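Local coordinates for protein proteasome accessory factor B/C (PafBC) (Paenarthrobacter aurescens, PDB 6SJ9) that probably acts as a transcriptional regulator of the bacterial DNA damage response, combining winged helix-turn-helix DNA-binding domains with WYL domains, at residues L257-R260 and K261-T264; V423-S426 and E427-A431; E286-A289 and E290-A293. All coordinates share one frame; numbering follows the deposited sequence.

Interaction 1. Residues L257-R260 and K261-T264; sequences LALR and KKAT
L259 and K262 carry the main side-chain meeting at helix 257-261: the two chains cross obliquely, and CD1 of L259 comes to 3.9 Å from CE of K262, methyl against methylene. The leucine starts out away from the residues that follow it; with CG anti to the backbone N (chi1 -175°) its branch lies beside its own carbonyl, and one methyl comes back within reach of the lysine. K262 does its share by bending at chi3 (-52°), which brings CE up against that methyl while NZ goes on to a salt bridge with E291. The lysine thus lends its aliphatic stem to the leucine and its charge to a carboxylate on helix 285-294.

K261 takes another course. Its CB sits 3.3 Å from O of A258, and beyond CG the chain runs out extended and leaves the helix. R260 likewise carries its extended side chain away from K261-T264, to a salt bridge with D276 and a bond from NE to O of K255. A263 faces back instead, its CB resting 3.4 Å from O of R260.

The backbone bonds change reach here. N of K261 gives a helical bond to O of L257 at 3.1 Å, with a weak one to A258 O as well. The next two donors reach back three residues instead of four, as in a 3-10 turn: N of K262 to O of L259 at 2.9 Å and N of A263 to O of R260 at 3.1 Å.

L259 also packs on L249, I251 and I278. A short helix lying on the sheet and followed by strand 263-268 is the first helix-to-strand step of a ferredoxin-like beta-alpha-beta-beta-alpha-beta fold, here in the WCX domain.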
ATOM      1  N   LEU A 257      -1.732 -13.465 -12.062  1.00 74.13           N
ATOM      2  CA  LEU A 257      -0.304 -13.702 -11.872  1.00 74.48           C
ATOM      3  C   LEU A 257       0.057 -13.754 -10.399  1.00 69.35           C
ATOM      4  O   LEU A 257       0.811 -14.636  -9.976  1.00 71.53           O
ATOM      5  CB  LEU A 257       0.542 -12.667 -12.628  1.00 76.92           C
ATOM      6  CG  LEU A 257       0.820 -12.966 -14.115  1.00 81.28           C
ATOM      7  CD1 LEU A 257       1.858 -14.095 -14.225  1.00 84.38           C
ATOM      8  CD2 LEU A 257      -0.410 -13.328 -14.945  1.00 83.45           C
ATOM      9  N   ALA A 258      -0.457 -12.821  -9.599  1.00 65.13           N
ATOM     10  CA  ALA A 258      -0.158 -12.876  -8.172  1.00 64.74           C
ATOM     11  C   ALA A 258      -0.609 -14.203  -7.572  1.00 65.64           C
ATOM     12  O   ALA A 258       0.097 -14.794  -6.743  1.00 66.29           O
ATOM     13  CB  ALA A 258      -0.822 -11.714  -7.437  1.00 65.10           C
ATOM     14  N   LEU A 259      -1.759 -14.709  -8.018  1.00 65.20           N
ATOM     15  CA  LEU A 259      -2.254 -15.978  -7.502  1.00 60.94           C
ATOM     16  C   LEU A 259      -1.336 -17.119  -7.904  1.00 63.21           C
ATOM     17  O   LEU A 259      -1.010 -17.972  -7.079  1.00 66.61           O
ATOM     18  CB  LEU A 259      -3.679 -16.232  -8.005  1.00 59.20           C
ATOM     19  CG  LEU A 259      -4.360 -17.470  -7.428  1.00 58.10           C
ATOM     20  CD1 LEU A 259      -4.409 -17.321  -5.893  1.00 55.28           C
ATOM     21  CD2 LEU A 259      -5.733 -17.708  -8.049  1.00 54.43           C
ATOM     22  N   ARG A 260      -0.851 -17.120  -9.142  1.00 65.89           N
ATOM     23  CA  ARG A 260      -0.003 -18.226  -9.597  1.00 67.61           C
ATOM     24  C   ARG A 260       1.329 -18.247  -8.869  1.00 69.16           C
ATOM     25  O   ARG A 260       1.937 -19.309  -8.721  1.00 68.63           O
ATOM     26  CB  ARG A 260       0.209 -18.151 -11.108  1.00 66.07           C
ATOM     27  CG  ARG A 260      -0.991 -18.567 -11.920  1.00 65.48           C
ATOM     28  CD  ARG A 260      -0.905 -18.160 -13.364  1.00 64.88           C
ATOM     29  NE  ARG A 260      -2.011 -18.749 -14.127  1.00 66.44           N
ATOM     30  CZ  ARG A 260      -1.921 -19.935 -14.719  1.00 71.24           C
ATOM     31  NH1 ARG A 260      -0.783 -20.623 -14.634  1.00 68.43           N
ATOM     32  NH2 ARG A 260      -2.952 -20.450 -15.388  1.00 77.67           N
ATOM     33  N   LYS A 261       1.779 -17.086  -8.390  1.00 71.77           N
ATOM     34  CA  LYS A 261       2.986 -17.023  -7.573  1.00 73.96           C
ATOM     35  C   LYS A 261       2.850 -17.884  -6.319  1.00 71.64           C
ATOM     36  O   LYS A 261       3.846 -18.389  -5.804  1.00 69.25           O
ATOM     37  CB  LYS A 261       3.245 -15.553  -7.227  1.00 75.47           C
ATOM     38  CG  LYS A 261       4.093 -14.851  -8.281  1.00 81.12           C
ATOM     39  CD  LYS A 261       4.485 -13.417  -7.932  1.00 84.72           C
ATOM     40  CE  LYS A 261       5.000 -12.719  -9.222  1.00 89.16           C
ATOM     41  NZ  LYS A 261       4.953 -11.201  -9.229  1.00 90.51           N
ATOM     42  N   LYS A 262       1.632 -18.077  -5.825  1.00 71.68           N
ATOM     43  CA  LYS A 262       1.384 -18.870  -4.623  1.00 71.09           C
ATOM     44  C   LYS A 262       1.135 -20.357  -4.895  1.00 72.28           C
ATOM     45  O   LYS A 262       0.917 -21.111  -3.938  1.00 73.19           O
ATOM     46  CB  LYS A 262       0.194 -18.303  -3.840  1.00 69.71           C
ATOM     47  CG  LYS A 262       0.432 -16.970  -3.268  1.00 69.48           C
ATOM     48  CD  LYS A 262      -0.669 -16.587  -2.272  1.00 71.22           C
ATOM     49  CE  LYS A 262      -2.074 -16.737  -2.862  1.00 72.13           C
ATOM     50  NZ  LYS A 262      -3.132 -16.212  -1.927  1.00 71.40           N
ATOM     51  N   ALA A 263       1.122 -20.798  -6.151  1.00 70.50           N
ATOM     52  CA  ALA A 263       0.631 -22.132  -6.467  1.00 71.07           C
ATOM     53  C   ALA A 263       1.638 -23.222  -6.087  1.00 75.28           C
ATOM     54  O   ALA A 263       2.803 -23.181  -6.495  1.00 76.32           O
ATOM     55  CB  ALA A 263       0.290 -22.209  -7.952  1.00 67.37           C
ATOM     56  N   THR A 264       1.166 -24.227  -5.337  1.00 75.07           N
ATOM     57  CA  THR A 264       1.988 -25.382  -4.975  1.00 73.96           C
ATOM     58  C   THR A 264       2.039 -26.424  -6.076  1.00 77.70           C
ATOM     59  O   THR A 264       2.965 -27.243  -6.104  1.00 80.38           O
ATOM     60  CB  THR A 264       1.450 -26.059  -3.717  1.00 75.20           C
ATOM     61  OG1 THR A 264       0.117 -26.512  -3.971  1.00 75.03           O
ATOM     62  CG2 THR A 264       1.430 -25.093  -2.524  1.00 77.28           C
TER

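Interaction 2. Residues V423-S426 and E427-A431; sequences VRFS and EEEAA
F425 reaches E429 and A430 with its side chain, and CG1 of V423 sits above one face of the F425 ring, offset toward its rim. R424, between V423 and F425, sends its guanidinium the other way, to a salt bridge with D90 at the start of the partner strand 90-93. F425 itself points at the first turn of the helix. Its CB lies 4.2 Å from CB of A430, and ring atom CD1 meets CB of E429 at 4.1 Å, the glutamate carbon coming in at the ring edge. The ring and the E429 carboxylate stand nearly perpendicular, 88° apart. L465 of helix 457-469 packs on both F425 and A430.

S426 is the N-cap of helix 427-441, and with E429 it forms a capping box. With chi1 at 60°, OG lies between the serine's own N and carbonyl carbon, and there it accepts from N of E429 at 3.2 Å. The glutamate returns the favour: its chain, extended beyond CG, reaches back with OE1 to the serine N at 3.0 Å in a nearly straight bond that meets the carboxylate from above its plane. The E429 amide in the first turn and the S426 amide just ahead of the helix are both supplied in this way. O of S426 then takes N of A430 at 2.9 Å, the first regular helical bond.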
ATOM      1  N   VAL A 423      13.429 -11.941   6.374  1.00 67.05           N
ATOM      2  CA  VAL A 423      12.526 -11.902   5.252  1.00 61.76           C
ATOM      3  C   VAL A 423      13.348 -12.078   3.992  1.00 60.55           C
ATOM      4  O   VAL A 423      14.467 -11.560   3.903  1.00 57.55           O
ATOM      5  CB  VAL A 423      11.763 -10.551   5.215  1.00 61.33           C
ATOM      6  CG1 VAL A 423      10.946 -10.430   3.924  1.00 59.05           C
ATOM      7  CG2 VAL A 423      10.921 -10.362   6.472  1.00 60.82           C
ATOM      8  N   ARG A 424      12.814 -12.836   3.044  1.00 58.41           N
ATOM      9  CA  ARG A 424      13.440 -13.029   1.763  1.00 55.99           C
ATOM     10  C   ARG A 424      12.665 -12.185   0.772  1.00 55.09           C
ATOM     11  O   ARG A 424      11.437 -12.204   0.779  1.00 60.15           O
ATOM     12  CB  ARG A 424      13.434 -14.496   1.349  1.00 59.21           C
ATOM     13  CG  ARG A 424      13.992 -14.725  -0.047  1.00 60.41           C
ATOM     14  CD  ARG A 424      14.436 -16.161  -0.258  1.00 63.71           C
ATOM     15  NE  ARG A 424      15.374 -16.552   0.786  1.00 69.15           N
ATOM     16  CZ  ARG A 424      16.114 -17.672   0.756  1.00 75.37           C
ATOM     17  NH1 ARG A 424      16.942 -17.965   1.756  1.00 75.33           N
ATOM     18  NH2 ARG A 424      16.032 -18.498  -0.279  1.00 77.65           N
ATOM     19  N   PHE A 425      13.371 -11.446  -0.062  1.00 52.61           N
ATOM     20  CA  PHE A 425      12.770 -10.716  -1.159  1.00 51.75           C
ATOM     21  C   PHE A 425      13.410 -11.195  -2.443  1.00 48.88           C
ATOM     22  O   PHE A 425      14.629 -11.327  -2.516  1.00 51.22           O
ATOM     23  CB  PHE A 425      12.965  -9.203  -1.027  1.00 50.23           C
ATOM     24  CG  PHE A 425      12.255  -8.589   0.153  1.00 46.79           C
ATOM     25  CD1 PHE A 425      10.908  -8.261   0.087  1.00 45.79           C
ATOM     26  CD2 PHE A 425      12.934  -8.330   1.317  1.00 46.16           C
ATOM     27  CE1 PHE A 425      10.238  -7.669   1.192  1.00 42.21           C
ATOM     28  CE2 PHE A 425      12.293  -7.742   2.415  1.00 44.85           C
ATOM     29  CZ  PHE A 425      10.954  -7.407   2.351  1.00 45.52           C
ATOM     30  N   SER A 426      12.601 -11.398  -3.469  1.00 49.23           N
ATOM     31  CA  SER A 426      13.169 -11.548  -4.797  1.00 50.42           C
ATOM     32  C   SER A 426      13.696 -10.193  -5.301  1.00 53.39           C
ATOM     33  O   SER A 426      13.414  -9.115  -4.738  1.00 52.61           O
ATOM     34  CB  SER A 426      12.103 -12.062  -5.762  1.00 55.72           C
ATOM     35  OG  SER A 426      10.996 -11.131  -5.813  1.00 58.83           O
ATOM     36  N   GLU A 427      14.423 -10.253  -6.418  1.00 46.68           N
ATOM     37  CA  GLU A 427      14.908  -9.042  -7.049  1.00 50.42           C
ATOM     38  C   GLU A 427      13.754  -8.090  -7.353  1.00 55.74           C
ATOM     39  O   GLU A 427      13.819  -6.898  -7.030  1.00 53.40           O
ATOM     40  CB  GLU A 427      15.699  -9.394  -8.309  1.00 49.97           C
ATOM     41  CG  GLU A 427      16.269  -8.159  -9.010  1.00 54.06           C
ATOM     42  CD  GLU A 427      17.170  -8.490 -10.186  1.00 60.59           C
ATOM     43  OE1 GLU A 427      17.544  -9.652 -10.352  1.00 64.49           O
ATOM     44  OE2 GLU A 427      17.513  -7.584 -10.955  1.00 63.66           O
ATOM     45  N   GLU A 428      12.652  -8.625  -7.893  1.00 60.53           N
ATOM     46  CA  GLU A 428      11.521  -7.800  -8.317  1.00 58.72           C
ATOM     47  C   GLU A 428      10.814  -7.154  -7.134  1.00 50.77           C
ATOM     48  O   GLU A 428      10.444  -5.979  -7.199  1.00 46.93           O
ATOM     49  CB  GLU A 428      10.547  -8.650  -9.135  1.00 65.16           C
ATOM     50  CG  GLU A 428      11.088  -9.106 -10.529  1.00 72.81           C
ATOM     51  CD  GLU A 428      12.183 -10.227 -10.497  1.00 79.11           C
ATOM     52  OE1 GLU A 428      12.432 -10.860  -9.434  1.00 73.83           O
ATOM     53  OE2 GLU A 428      12.805 -10.461 -11.575  1.00 85.89           O
ATOM     54  N   GLU A 429      10.579  -7.925  -6.072  1.00 49.28           N
ATOM     55  CA  GLU A 429       9.954  -7.396  -4.855  1.00 48.80           C
ATOM     56  C   GLU A 429      10.810  -6.320  -4.182  1.00 42.22           C
ATOM     57  O   GLU A 429      10.279  -5.311  -3.713  1.00 40.92           O
ATOM     58  CB  GLU A 429       9.695  -8.539  -3.855  1.00 48.44           C
ATOM     59  CG  GLU A 429       8.611  -9.540  -4.325  1.00 55.90           C
ATOM     60  CD  GLU A 429       8.694 -10.921  -3.616  1.00 61.25           C
ATOM     61  OE1 GLU A 429       9.683 -11.216  -2.874  1.00 56.08           O
ATOM     62  OE2 GLU A 429       7.718 -11.685  -3.782  1.00 66.55           O
ATOM     63  N   ALA A 430      12.127  -6.537  -4.107  1.00 41.37           N
ATOM     64  CA  ALA A 430      13.025  -5.537  -3.532  1.00 44.12           C
ATOM     65  C   ALA A 430      13.035  -4.261  -4.375  1.00 42.59           C
ATOM     66  O   ALA A 430      12.976  -3.157  -3.830  1.00 44.20           O
ATOM     67  CB  ALA A 430      14.443  -6.102  -3.409  1.00 40.15           C
ATOM     68  N   ALA A 431      13.086  -4.400  -5.708  1.00 40.20           N
ATOM     69  CA  ALA A 431      13.085  -3.228  -6.570  1.00 41.93           C
ATOM     70  C   ALA A 431      11.788  -2.454  -6.420  1.00 42.25           C
ATOM     71  O   ALA A 431      11.804  -1.215  -6.349  1.00 44.02           O
ATOM     72  CB  ALA A 431      13.282  -3.606  -8.050  1.00 42.89           C
TER

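Interaction 3. Residues E286-A289 and E290-A293; sequences EQLA and EELA
Helix 285-294 is the second helix of the ferredoxin-like WCX domain, and L288 and L292, one turn apart on it, line up on the side that faces the sheet. CD1 of L292 sits 3.8 Å from CG of L288, and CG of L292 also lies over the backbone, 3.3 Å from O of L288. That same carbonyl oxygen takes the amide of L292 at 2.8 Å, so side chain and main chain of the second leucine close on one atom. L288 begins by leaning away from the following turn, but chi1 near -174° places CG beside its own carbonyl and its end swings forward. There CD1 meets OE1 of E291 at 3.7 Å, an apolar methyl beside a carboxylate oxygen whose polar needs are met by K262, while OE2 bonds to Y295 OH. Shortening L288 to an alanine removes CG and both methyls, which would probably open a gap beside L292 and take one apolar neighbour from the E291 carboxylate.

In the ferredoxin-like arrangement this leucine pair belongs to the helix-on-sheet layer: L288 touches A247 and L292 touches L249, both on strand 245-252. On another side A289 packs on A310 and V311 of helix 305-323. A289 O accepts from N of A293 at 2.8 Å, and CB of A293 tucks in 3.3 Å from that oxygen. E290 and A293 bond further to Q634 and S633, residues of helix 627-634, whereas E286 forms a salt bridge with R313.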
ATOM      1  N   GLU A 286     -12.061 -16.813   4.683  1.00 59.62           N
ATOM      2  CA  GLU A 286     -12.666 -15.541   4.317  1.00 59.76           C
ATOM      3  C   GLU A 286     -11.656 -14.677   3.596  1.00 53.89           C
ATOM      4  O   GLU A 286     -12.007 -13.947   2.668  1.00 52.16           O
ATOM      5  CB  GLU A 286     -13.228 -14.801   5.532  1.00 61.77           C
ATOM      6  CG  GLU A 286     -14.451 -15.489   6.043  1.00 68.47           C
ATOM      7  CD  GLU A 286     -15.515 -15.539   4.972  1.00 76.82           C
ATOM      8  OE1 GLU A 286     -15.632 -14.552   4.197  1.00 77.72           O
ATOM      9  OE2 GLU A 286     -16.225 -16.572   4.894  1.00 84.12           O
ATOM     10  N   GLN A 287     -10.393 -14.775   3.988  1.00 53.63           N
ATOM     11  CA  GLN A 287      -9.370 -13.979   3.335  1.00 55.46           C
ATOM     12  C   GLN A 287      -9.167 -14.425   1.893  1.00 58.25           C
ATOM     13  O   GLN A 287      -9.146 -13.583   0.983  1.00 57.92           O
ATOM     14  CB  GLN A 287      -8.064 -14.063   4.105  1.00 62.35           C
ATOM     15  CG  GLN A 287      -7.151 -12.962   3.688  1.00 72.39           C
ATOM     16  CD  GLN A 287      -5.805 -13.083   4.291  1.00 81.92           C
ATOM     17  OE1 GLN A 287      -5.627 -13.816   5.270  1.00 86.04           O
ATOM     18  NE2 GLN A 287      -4.839 -12.315   3.759  1.00 84.07           N
ATOM     19  N   LEU A 288      -9.037 -15.752   1.662  1.00 54.64           N
ATOM     20  CA  LEU A 288      -8.885 -16.254   0.296  1.00 54.01           C
ATOM     21  C   LEU A 288     -10.122 -15.969  -0.546  1.00 54.13           C
ATOM     22  O   LEU A 288     -10.003 -15.636  -1.723  1.00 53.61           O
ATOM     23  CB  LEU A 288      -8.596 -17.757   0.294  1.00 52.38           C
ATOM     24  CG  LEU A 288      -8.277 -18.334  -1.076  1.00 52.04           C
ATOM     25  CD1 LEU A 288      -7.152 -17.509  -1.697  1.00 47.12           C
ATOM     26  CD2 LEU A 288      -7.851 -19.803  -0.994  1.00 52.73           C
ATOM     27  N   ALA A 289     -11.316 -16.081   0.040  1.00 54.96           N
ATOM     28  CA  ALA A 289     -12.533 -15.894  -0.753  1.00 55.23           C
ATOM     29  C   ALA A 289     -12.664 -14.459  -1.244  1.00 51.89           C
ATOM     30  O   ALA A 289     -13.110 -14.223  -2.378  1.00 51.83           O
ATOM     31  CB  ALA A 289     -13.782 -16.278   0.049  1.00 55.09           C
ATOM     32  N   GLU A 290     -12.309 -13.488  -0.403  1.00 46.63           N
ATOM     33  CA  GLU A 290     -12.329 -12.107  -0.858  1.00 44.79           C
ATOM     34  C   GLU A 290     -11.371 -11.924  -2.019  1.00 43.51           C
ATOM     35  O   GLU A 290     -11.712 -11.291  -3.007  1.00 44.82           O
ATOM     36  CB  GLU A 290     -12.000 -11.147   0.288  1.00 48.13           C
ATOM     37  CG  GLU A 290     -12.042  -9.680  -0.178  1.00 49.83           C
ATOM     38  CD  GLU A 290     -11.852  -8.677   0.960  1.00 48.30           C
ATOM     39  OE1 GLU A 290     -11.861  -9.107   2.115  1.00 47.67           O
ATOM     40  OE2 GLU A 290     -11.680  -7.459   0.696  1.00 49.46           O
ATOM     41  N   GLU A 291     -10.177 -12.508  -1.936  1.00 44.64           N
ATOM     42  CA  GLU A 291      -9.249 -12.401  -3.049  1.00 45.65           C
ATOM     43  C   GLU A 291      -9.837 -13.044  -4.306  1.00 47.14           C
ATOM     44  O   GLU A 291      -9.828 -12.444  -5.392  1.00 49.67           O
ATOM     45  CB  GLU A 291      -7.901 -13.052  -2.693  1.00 43.08           C
ATOM     46  CG  GLU A 291      -6.938 -13.009  -3.875  1.00 43.72           C
ATOM     47  CD  GLU A 291      -5.685 -13.831  -3.658  1.00 52.83           C
ATOM     48  OE1 GLU A 291      -5.509 -14.353  -2.544  1.00 56.52           O
ATOM     49  OE2 GLU A 291      -4.898 -14.006  -4.619  1.00 55.19           O
ATOM     50  N   LEU A 292     -10.374 -14.253  -4.174  1.00 46.31           N
ATOM     51  CA  LEU A 292     -10.858 -14.972  -5.355  1.00 51.07           C
ATOM     52  C   LEU A 292     -12.103 -14.333  -5.958  1.00 49.58           C
ATOM     53  O   LEU A 292     -12.199 -14.211  -7.172  1.00 55.38           O
ATOM     54  CB  LEU A 292     -11.102 -16.438  -5.011  1.00 56.41           C
ATOM     55  CG  LEU A 292      -9.874 -17.242  -4.567  1.00 54.97           C
ATOM     56  CD1 LEU A 292     -10.277 -18.670  -4.256  1.00 52.82           C
ATOM     57  CD2 LEU A 292      -8.773 -17.258  -5.647  1.00 56.31           C
ATOM     58  N   ALA A 293     -12.990 -13.788  -5.131  1.00 52.58           N
ATOM     59  CA  ALA A 293     -14.155 -13.063  -5.648  1.00 51.39           C
ATOM     60  C   ALA A 293     -13.737 -11.875  -6.497  1.00 53.93           C
ATOM     61  O   ALA A 293     -14.440 -11.521  -7.460  1.00 54.04           O
ATOM     62  CB  ALA A 293     -14.998 -12.524  -4.485  1.00 46.32           C
TER

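Interaction 1 and interaction 3 belong to the same WCX domain, centres 14 Å apart, on helices 257-261 and 285-294. They touch directly: K262 NZ lies 3.1 Å from E291 OE1 in a salt bridge, and L259 CD2 packs 3.9 Å from L292 CD2, and both helices pack on the four-stranded antiparallel sheet. Interaction 2 comes last along the chain, at the start of helix 427-441 in the PafC helix-turn-helix domain. Its centre is 16 Å from that of interaction 1 and 25 Å from that of interaction 3, without touching either. One chain thus brings a WCX domain close to a helix-turn-helix domain that probably binds DNA.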